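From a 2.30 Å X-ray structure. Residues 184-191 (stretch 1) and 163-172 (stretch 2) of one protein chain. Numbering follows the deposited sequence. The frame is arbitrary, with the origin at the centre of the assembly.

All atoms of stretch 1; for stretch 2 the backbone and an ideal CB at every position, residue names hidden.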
ATOM      1  N   ALA A 184      -1.079  24.634  -7.752  1.00 84.39           N
ATOM      2  CA  ALA A 184      -2.076  25.038  -6.761  1.00 81.00           C
ATOM      3  C   ALA A 184      -1.781  24.462  -5.381  1.00 74.01           C
ATOM      4  O   ALA A 184      -2.031  25.122  -4.370  1.00 70.59           O
ATOM      5  CB  ALA A 184      -3.481  24.622  -7.215  1.00 81.60           C
ATOM      6  N   LEU A 185      -1.275  23.230  -5.324  1.00 74.17           N
ATOM      7  CA  LEU A 185      -1.009  22.603  -4.039  1.00 69.30           C
ATOM      8  C   LEU A 185       0.060  23.370  -3.281  1.00 65.62           C
ATOM      9  O   LEU A 185      -0.005  23.475  -2.052  1.00 60.14           O
ATOM     10  CB  LEU A 185      -0.597  21.148  -4.259  1.00 64.11           C
ATOM     11  CG  LEU A 185      -0.784  20.159  -3.107  1.00 58.36           C
ATOM     12  CD1 LEU A 185      -2.036  20.458  -2.314  1.00 57.09           C
ATOM     13  CD2 LEU A 185      -0.860  18.752  -3.644  1.00 57.93           C
ATOM     14  N   GLN A 186       1.022  23.951  -3.999  1.00 68.09           N
ATOM     15  CA  GLN A 186       2.085  24.687  -3.333  1.00 69.01           C
ATOM     16  C   GLN A 186       1.648  26.107  -2.970  1.00 68.47           C
ATOM     17  O   GLN A 186       2.121  26.656  -1.968  1.00 62.07           O
ATOM     18  CB  GLN A 186       3.341  24.697  -4.215  1.00 69.82           C
ATOM     19  CG  GLN A 186       4.072  23.347  -4.238  1.00 69.33           C
ATOM     20  CD  GLN A 186       4.801  23.041  -2.936  1.00 72.53           C
ATOM     21  OE1 GLN A 186       4.174  22.738  -1.918  1.00 69.14           O
ATOM     22  NE2 GLN A 186       6.129  23.091  -2.969  1.00 75.23           N
ATOM     23  N   ARG A 187       0.743  26.712  -3.746  1.00 69.69           N
ATOM     24  CA  ARG A 187       0.108  27.947  -3.293  1.00 66.67           C
ATOM     25  C   ARG A 187      -0.668  27.721  -2.006  1.00 63.38           C
ATOM     26  O   ARG A 187      -0.597  28.526  -1.069  1.00 60.55           O
ATOM     27  CB  ARG A 187      -0.831  28.499  -4.365  1.00 72.62           C
ATOM     28  CG  ARG A 187      -0.179  29.273  -5.501  1.00 77.92           C
ATOM     29  CD  ARG A 187      -1.248  30.063  -6.233  1.00 80.96           C
ATOM     30  NE  ARG A 187      -2.299  29.174  -6.714  1.00 86.98           N
ATOM     31  CZ  ARG A 187      -2.292  28.627  -7.921  1.00 90.26           C
ATOM     32  NH1 ARG A 187      -1.285  28.897  -8.738  1.00 92.18           N
ATOM     33  NH2 ARG A 187      -3.272  27.819  -8.307  1.00 88.61           N
ATOM     34  N   LEU A 188      -1.417  26.629  -1.948  1.00 61.78           N
ATOM     35  CA  LEU A 188      -2.296  26.356  -0.823  1.00 59.09           C
ATOM     36  C   LEU A 188      -1.528  26.075   0.464  1.00 54.36           C
ATOM     37  O   LEU A 188      -2.018  26.387   1.559  1.00 51.31           O
ATOM     38  CB  LEU A 188      -3.159  25.168  -1.188  1.00 52.93           C
ATOM     39  CG  LEU A 188      -3.912  24.498  -0.070  1.00 53.29           C
ATOM     40  CD1 LEU A 188      -4.869  25.492   0.586  1.00 56.23           C
ATOM     41  CD2 LEU A 188      -4.590  23.375  -0.733  1.00 55.44           C
ATOM     42  N   SER A 189      -0.320  25.516   0.355  1.00 52.73           N
ATOM     43  CA  SER A 189       0.515  25.334   1.528  1.00 49.06           C
ATOM     44  C   SER A 189       0.949  26.667   2.112  1.00 50.92           C
ATOM     45  O   SER A 189       1.331  26.723   3.286  1.00 50.04           O
ATOM     46  CB  SER A 189       1.734  24.485   1.173  1.00 50.62           C
ATOM     47  OG  SER A 189       2.688  25.224   0.428  1.00 52.49           O
ATOM     48  N   LYS A 190       0.873  27.743   1.331  1.00 52.60           N
ATOM     49  CA  LYS A 190       1.232  29.066   1.818  1.00 55.63           C
ATOM     50  C   LYS A 190       0.042  29.866   2.340  1.00 54.98           C
ATOM     51  O   LYS A 190       0.265  30.883   3.003  1.00 55.50           O
ATOM     52  CB  LYS A 190       1.965  29.849   0.720  1.00 57.91           C
ATOM     53  CG  LYS A 190       3.312  29.222   0.349  1.00 59.73           C
ATOM     54  CD  LYS A 190       4.300  29.333   1.519  1.00 60.37           C
ATOM     55  CE  LYS A 190       5.388  28.255   1.468  1.00 61.96           C
ATOM     56  NZ  LYS A 190       6.076  28.152   0.147  1.00 70.87           N
ATOM     57  N   HIS A 191      -1.203  29.441   2.069  1.00 52.31           N
ATOM     58  CA  HIS A 191      -2.355  30.004   2.768  1.00 48.87           C
ATOM     59  C   HIS A 191      -2.222  29.802   4.272  1.00 49.30           C
ATOM     60  O   HIS A 191      -1.469  28.947   4.756  1.00 46.38           O
ATOM     61  CB  HIS A 191      -3.682  29.372   2.327  1.00 48.35           C
ATOM     62  CG  HIS A 191      -4.168  29.798   0.978  1.00 55.56           C
ATOM     63  ND1 HIS A 191      -3.843  31.015   0.420  1.00 59.62           N
ATOM     64  CD2 HIS A 191      -5.006  29.192   0.102  1.00 59.32           C
ATOM     65  CE1 HIS A 191      -4.433  31.124  -0.759  1.00 66.45           C
ATOM     66  NE2 HIS A 191      -5.147  30.034  -0.974  1.00 62.70           N
ATOM     67  N   UNK A 163       5.305  21.202   7.410  1.00 43.48           N
ATOM     68  CA  UNK A 163       6.625  20.645   7.117  1.00 45.48           C
ATOM     69  C   UNK A 163       6.859  20.727   5.608  1.00 48.29           C
ATOM     70  O   UNK A 163       6.644  19.764   4.863  1.00 46.05           O
ATOM     71  CB  UNK A 163       6.741  19.203   7.614  1.00 45.48           C
ATOM     72  N   UNK A 164       7.348  21.890   5.156  1.00 47.36           N
ATOM     73  CA  UNK A 164       7.407  22.176   3.722  1.00 48.17           C
ATOM     74  C   UNK A 164       8.429  21.315   3.007  1.00 47.46           C
ATOM     75  O   UNK A 164       8.264  21.023   1.817  1.00 48.76           O
ATOM     76  CB  UNK A 164       7.731  23.653   3.491  1.00 48.17           C
ATOM     77  N   UNK A 165       9.507  20.944   3.694  1.00 47.32           N
ATOM     78  CA  UNK A 165      10.560  20.165   3.054  1.00 51.60           C
ATOM     79  C   UNK A 165      10.051  18.773   2.683  1.00 50.53           C
ATOM     80  O   UNK A 165      10.169  18.334   1.531  1.00 47.38           O
ATOM     81  CB  UNK A 165      11.779  20.058   3.972  1.00 51.60           C
ATOM     82  N   UNK A 166       9.475  18.061   3.655  1.00 49.56           N
ATOM     83  CA  UNK A 166       8.923  16.735   3.384  1.00 47.96           C
ATOM     84  C   UNK A 166       7.683  16.806   2.507  1.00 45.58           C
ATOM     85  O   UNK A 166       7.466  15.923   1.665  1.00 43.65           O
ATOM     86  CB  UNK A 166       8.588  16.024   4.696  1.00 47.96           C
ATOM     87  N   UNK A 167       6.878  17.858   2.672  1.00 43.58           N
ATOM     88  CA  UNK A 167       5.733  18.064   1.796  1.00 43.69           C
ATOM     89  C   UNK A 167       6.180  18.121   0.339  1.00 48.26           C
ATOM     90  O   UNK A 167       5.587  17.479  -0.540  1.00 45.75           O
ATOM     91  CB  UNK A 167       4.989  19.346   2.176  1.00 43.69           C
ATOM     92  N   UNK A 168       7.227  18.897   0.068  1.00 48.24           N
ATOM     93  CA  UNK A 168       7.731  19.038  -1.294  1.00 51.27           C
ATOM     94  C   UNK A 168       8.322  17.734  -1.814  1.00 49.02           C
ATOM     95  O   UNK A 168       8.000  17.301  -2.924  1.00 52.92           O
ATOM     96  CB  UNK A 168       8.783  20.147  -1.355  1.00 51.27           C
ATOM     97  N   UNK A 169       9.211  17.116  -1.032  1.00 48.77           N
ATOM     98  CA  UNK A 169       9.745  15.799  -1.363  1.00 48.98           C
ATOM     99  C   UNK A 169       8.632  14.825  -1.732  1.00 48.82           C
ATOM    100  O   UNK A 169       8.709  14.130  -2.753  1.00 51.17           O
ATOM    101  CB  UNK A 169      10.557  15.246  -0.190  1.00 48.98           C
ATOM    102  N   UNK A 170       7.579  14.772  -0.913  1.00 47.69           N
ATOM    103  CA  UNK A 170       6.490  13.836  -1.168  1.00 44.60           C
ATOM    104  C   UNK A 170       5.798  14.139  -2.487  1.00 43.12           C
ATOM    105  O   UNK A 170       5.423  13.217  -3.226  1.00 46.68           O
ATOM    106  CB  UNK A 170       5.475  13.875  -0.023  1.00 44.60           C
ATOM    107  N   UNK A 171       5.626  15.419  -2.810  1.00 43.24           N
ATOM    108  CA  UNK A 171       4.894  15.763  -4.025  1.00 51.07           C
ATOM    109  C   UNK A 171       5.703  15.446  -5.281  1.00 54.25           C
ATOM    110  O   UNK A 171       5.140  15.013  -6.293  1.00 54.18           O
ATOM    111  CB  UNK A 171       4.515  17.245  -4.009  1.00 51.07           C
ATOM    112  N   UNK A 172       7.022  15.644  -5.228  1.00 52.75           N
ATOM    113  CA  UNK A 172       7.885  15.254  -6.340  1.00 59.58           C
ATOM    114  C   UNK A 172       7.864  13.746  -6.572  1.00 56.38           C
ATOM    115  O   UNK A 172       7.720  13.292  -7.710  1.00 62.13           O
ATOM    116  CB  UNK A 172       9.319  15.720  -6.082  1.00 59.58           C
TER

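Stretch 2 is a helix from 164 onward and runs nearly antiparallel to the helix of stretch 1, at 169°. The axes come no closer than 11.7 Å, so side chains must span the gap.

Position 163 lies just before the helix, with phi/psi of -84/85. Its CB is out of reach of stretch 1. An N-cap residue would suit: Asp, Asn, Ser or Thr. It is D163. Its OD1 accepts from the backbone N of position 166 at 3.2 Å.

Position 164 points toward stretch 1, but its ideal CB has nothing of that stretch within 5.5 Å. A side chain of some length is needed. S189 offers a hydroxyl, so a longer polar chain would suit, such as His or Gln. It is H164. Its NE2 donates to S189 OG at 3.2 Å, with OG at the ring edge, near its plane. S189 OG in turn donates to Q186 O at 2.8 Å. The K190 chain also bends in, its CE 3.2 Å from H164 NE2.

Positions 165 and 166 are out of reach, and stretch 1 sets no demand on them. They are I165 and N166. N166 ND2 donates to D163 OD2 at 2.6 Å.

Position 167 points toward stretch 1. The nearest atom of stretch 1 to its ideal CB is Q186 OE1, 5.4 Å away. Beyond lie the L185 side chain and S189 CB, so a large apolar residue would suit: Phe, Leu or Met. It is F167. Its CZ lies 3.9 Å from L185 CG, and S189 CB meets the ring edge, 3.6 Å from CE2. Q186 OE1 is 3.7 Å from F167 CE2 and finds no polar partner in the model.

Position 168 points sideways, with its ideal CB 4.3 Å from Q186 NE2. That amide is a donor, so a short acceptor would suit: Ser, Thr, Asn or Asp. It is T168. Q186 NE2 donates to T168 OG1 at 3.1 Å. T168 OG1 donates to H164 O at 3.0 Å, one turn back.

Positions 169 and 170 are out of reach and left open by stretch 1. They are K169 and F170.

Position 171 points toward L185, but the gap is wide: the two CA atoms are 9.0 Å apart. A branched or long apolar chain would suit, such as Leu, Met or Ile. It is L171. Its CD2 packs against L185 CD2 at 3.6 Å.

Position 172 is out of reach, so many residues would do. It is Q172.

Stretch 2 163-172: DHINFTKFLQ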
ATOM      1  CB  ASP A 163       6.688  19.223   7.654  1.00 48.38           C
ATOM      2  CG  ASP A 163       7.996  18.539   7.378  1.00 54.87           C
ATOM      3  OD1 ASP A 163       8.833  19.086   6.626  1.00 56.10           O
ATOM      4  OD2 ASP A 163       8.183  17.431   7.934  1.00 59.97           O
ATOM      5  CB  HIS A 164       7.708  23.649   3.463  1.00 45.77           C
ATOM      6  CG  HIS A 164       6.486  24.503   3.407  1.00 50.04           C
ATOM      7  ND1 HIS A 164       6.145  25.385   4.411  1.00 56.81           N
ATOM      8  CD2 HIS A 164       5.509  24.595   2.473  1.00 56.57           C
ATOM      9  CE1 HIS A 164       5.015  25.992   4.094  1.00 57.36           C
ATOM     10  NE2 HIS A 164       4.605  25.527   2.924  1.00 52.01           N
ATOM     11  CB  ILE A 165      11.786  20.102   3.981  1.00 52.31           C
ATOM     12  CG1 ILE A 165      12.487  21.471   3.993  1.00 47.58           C
ATOM     13  CG2 ILE A 165      12.722  18.955   3.553  1.00 53.75           C
ATOM     14  CD1 ILE A 165      13.482  21.653   5.103  1.00 46.42           C
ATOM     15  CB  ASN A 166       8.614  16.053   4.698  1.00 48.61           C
ATOM     16  CG  ASN A 166       9.867  15.663   5.433  1.00 51.14           C
ATOM     17  OD1 ASN A 166      10.839  15.204   4.829  1.00 51.08           O
ATOM     18  ND2 ASN A 166       9.883  15.909   6.731  1.00 49.50           N
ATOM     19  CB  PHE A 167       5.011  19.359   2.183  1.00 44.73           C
ATOM     20  CG  PHE A 167       3.689  19.541   1.502  1.00 41.41           C
ATOM     21  CD1 PHE A 167       2.939  18.450   1.122  1.00 43.98           C
ATOM     22  CD2 PHE A 167       3.232  20.799   1.182  1.00 44.88           C
ATOM     23  CE1 PHE A 167       1.728  18.623   0.477  1.00 45.91           C
ATOM     24  CE2 PHE A 167       2.033  20.977   0.539  1.00 46.92           C
ATOM     25  CZ  PHE A 167       1.277  19.895   0.190  1.00 46.42           C
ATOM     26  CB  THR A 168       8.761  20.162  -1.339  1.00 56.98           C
ATOM     27  OG1 THR A 168       8.079  21.418  -1.200  1.00 59.09           O
ATOM     28  CG2 THR A 168       9.553  20.126  -2.652  1.00 56.58           C
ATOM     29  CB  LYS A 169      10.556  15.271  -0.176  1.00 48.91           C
ATOM     30  CG  LYS A 169      11.294  13.963  -0.429  1.00 55.14           C
ATOM     31  CD  LYS A 169      11.963  13.954  -1.804  1.00 61.54           C
ATOM     32  CE  LYS A 169      12.623  12.616  -2.095  1.00 63.79           C
ATOM     33  NZ  LYS A 169      13.130  12.517  -3.496  1.00 67.71           N
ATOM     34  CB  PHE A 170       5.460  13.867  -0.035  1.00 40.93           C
ATOM     35  CG  PHE A 170       4.314  12.938  -0.270  1.00 35.36           C
ATOM     36  CD1 PHE A 170       4.412  11.603   0.089  1.00 35.76           C
ATOM     37  CD2 PHE A 170       3.169  13.380  -0.905  1.00 35.03           C
ATOM     38  CE1 PHE A 170       3.370  10.723  -0.154  1.00 34.55           C
ATOM     39  CE2 PHE A 170       2.134  12.523  -1.151  1.00 33.44           C
ATOM     40  CZ  PHE A 170       2.234  11.182  -0.778  1.00 33.03           C
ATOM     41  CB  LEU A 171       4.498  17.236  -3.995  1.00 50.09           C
ATOM     42  CG  LEU A 171       3.318  17.479  -3.057  1.00 52.14           C
ATOM     43  CD1 LEU A 171       3.035  18.977  -2.902  1.00 53.95           C
ATOM     44  CD2 LEU A 171       2.094  16.693  -3.507  1.00 43.31           C
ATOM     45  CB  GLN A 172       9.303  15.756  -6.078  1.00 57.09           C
ATOM     46  CG  GLN A 172       9.314  17.200  -5.602  1.00 66.37           C
ATOM     47  CD  GLN A 172      10.704  17.735  -5.347  1.00 74.26           C
ATOM     48  OE1 GLN A 172      11.514  17.088  -4.675  1.00 75.64           O
ATOM     49  NE2 GLN A 172      11.011  18.896  -5.927  1.00 74.14           N
TER
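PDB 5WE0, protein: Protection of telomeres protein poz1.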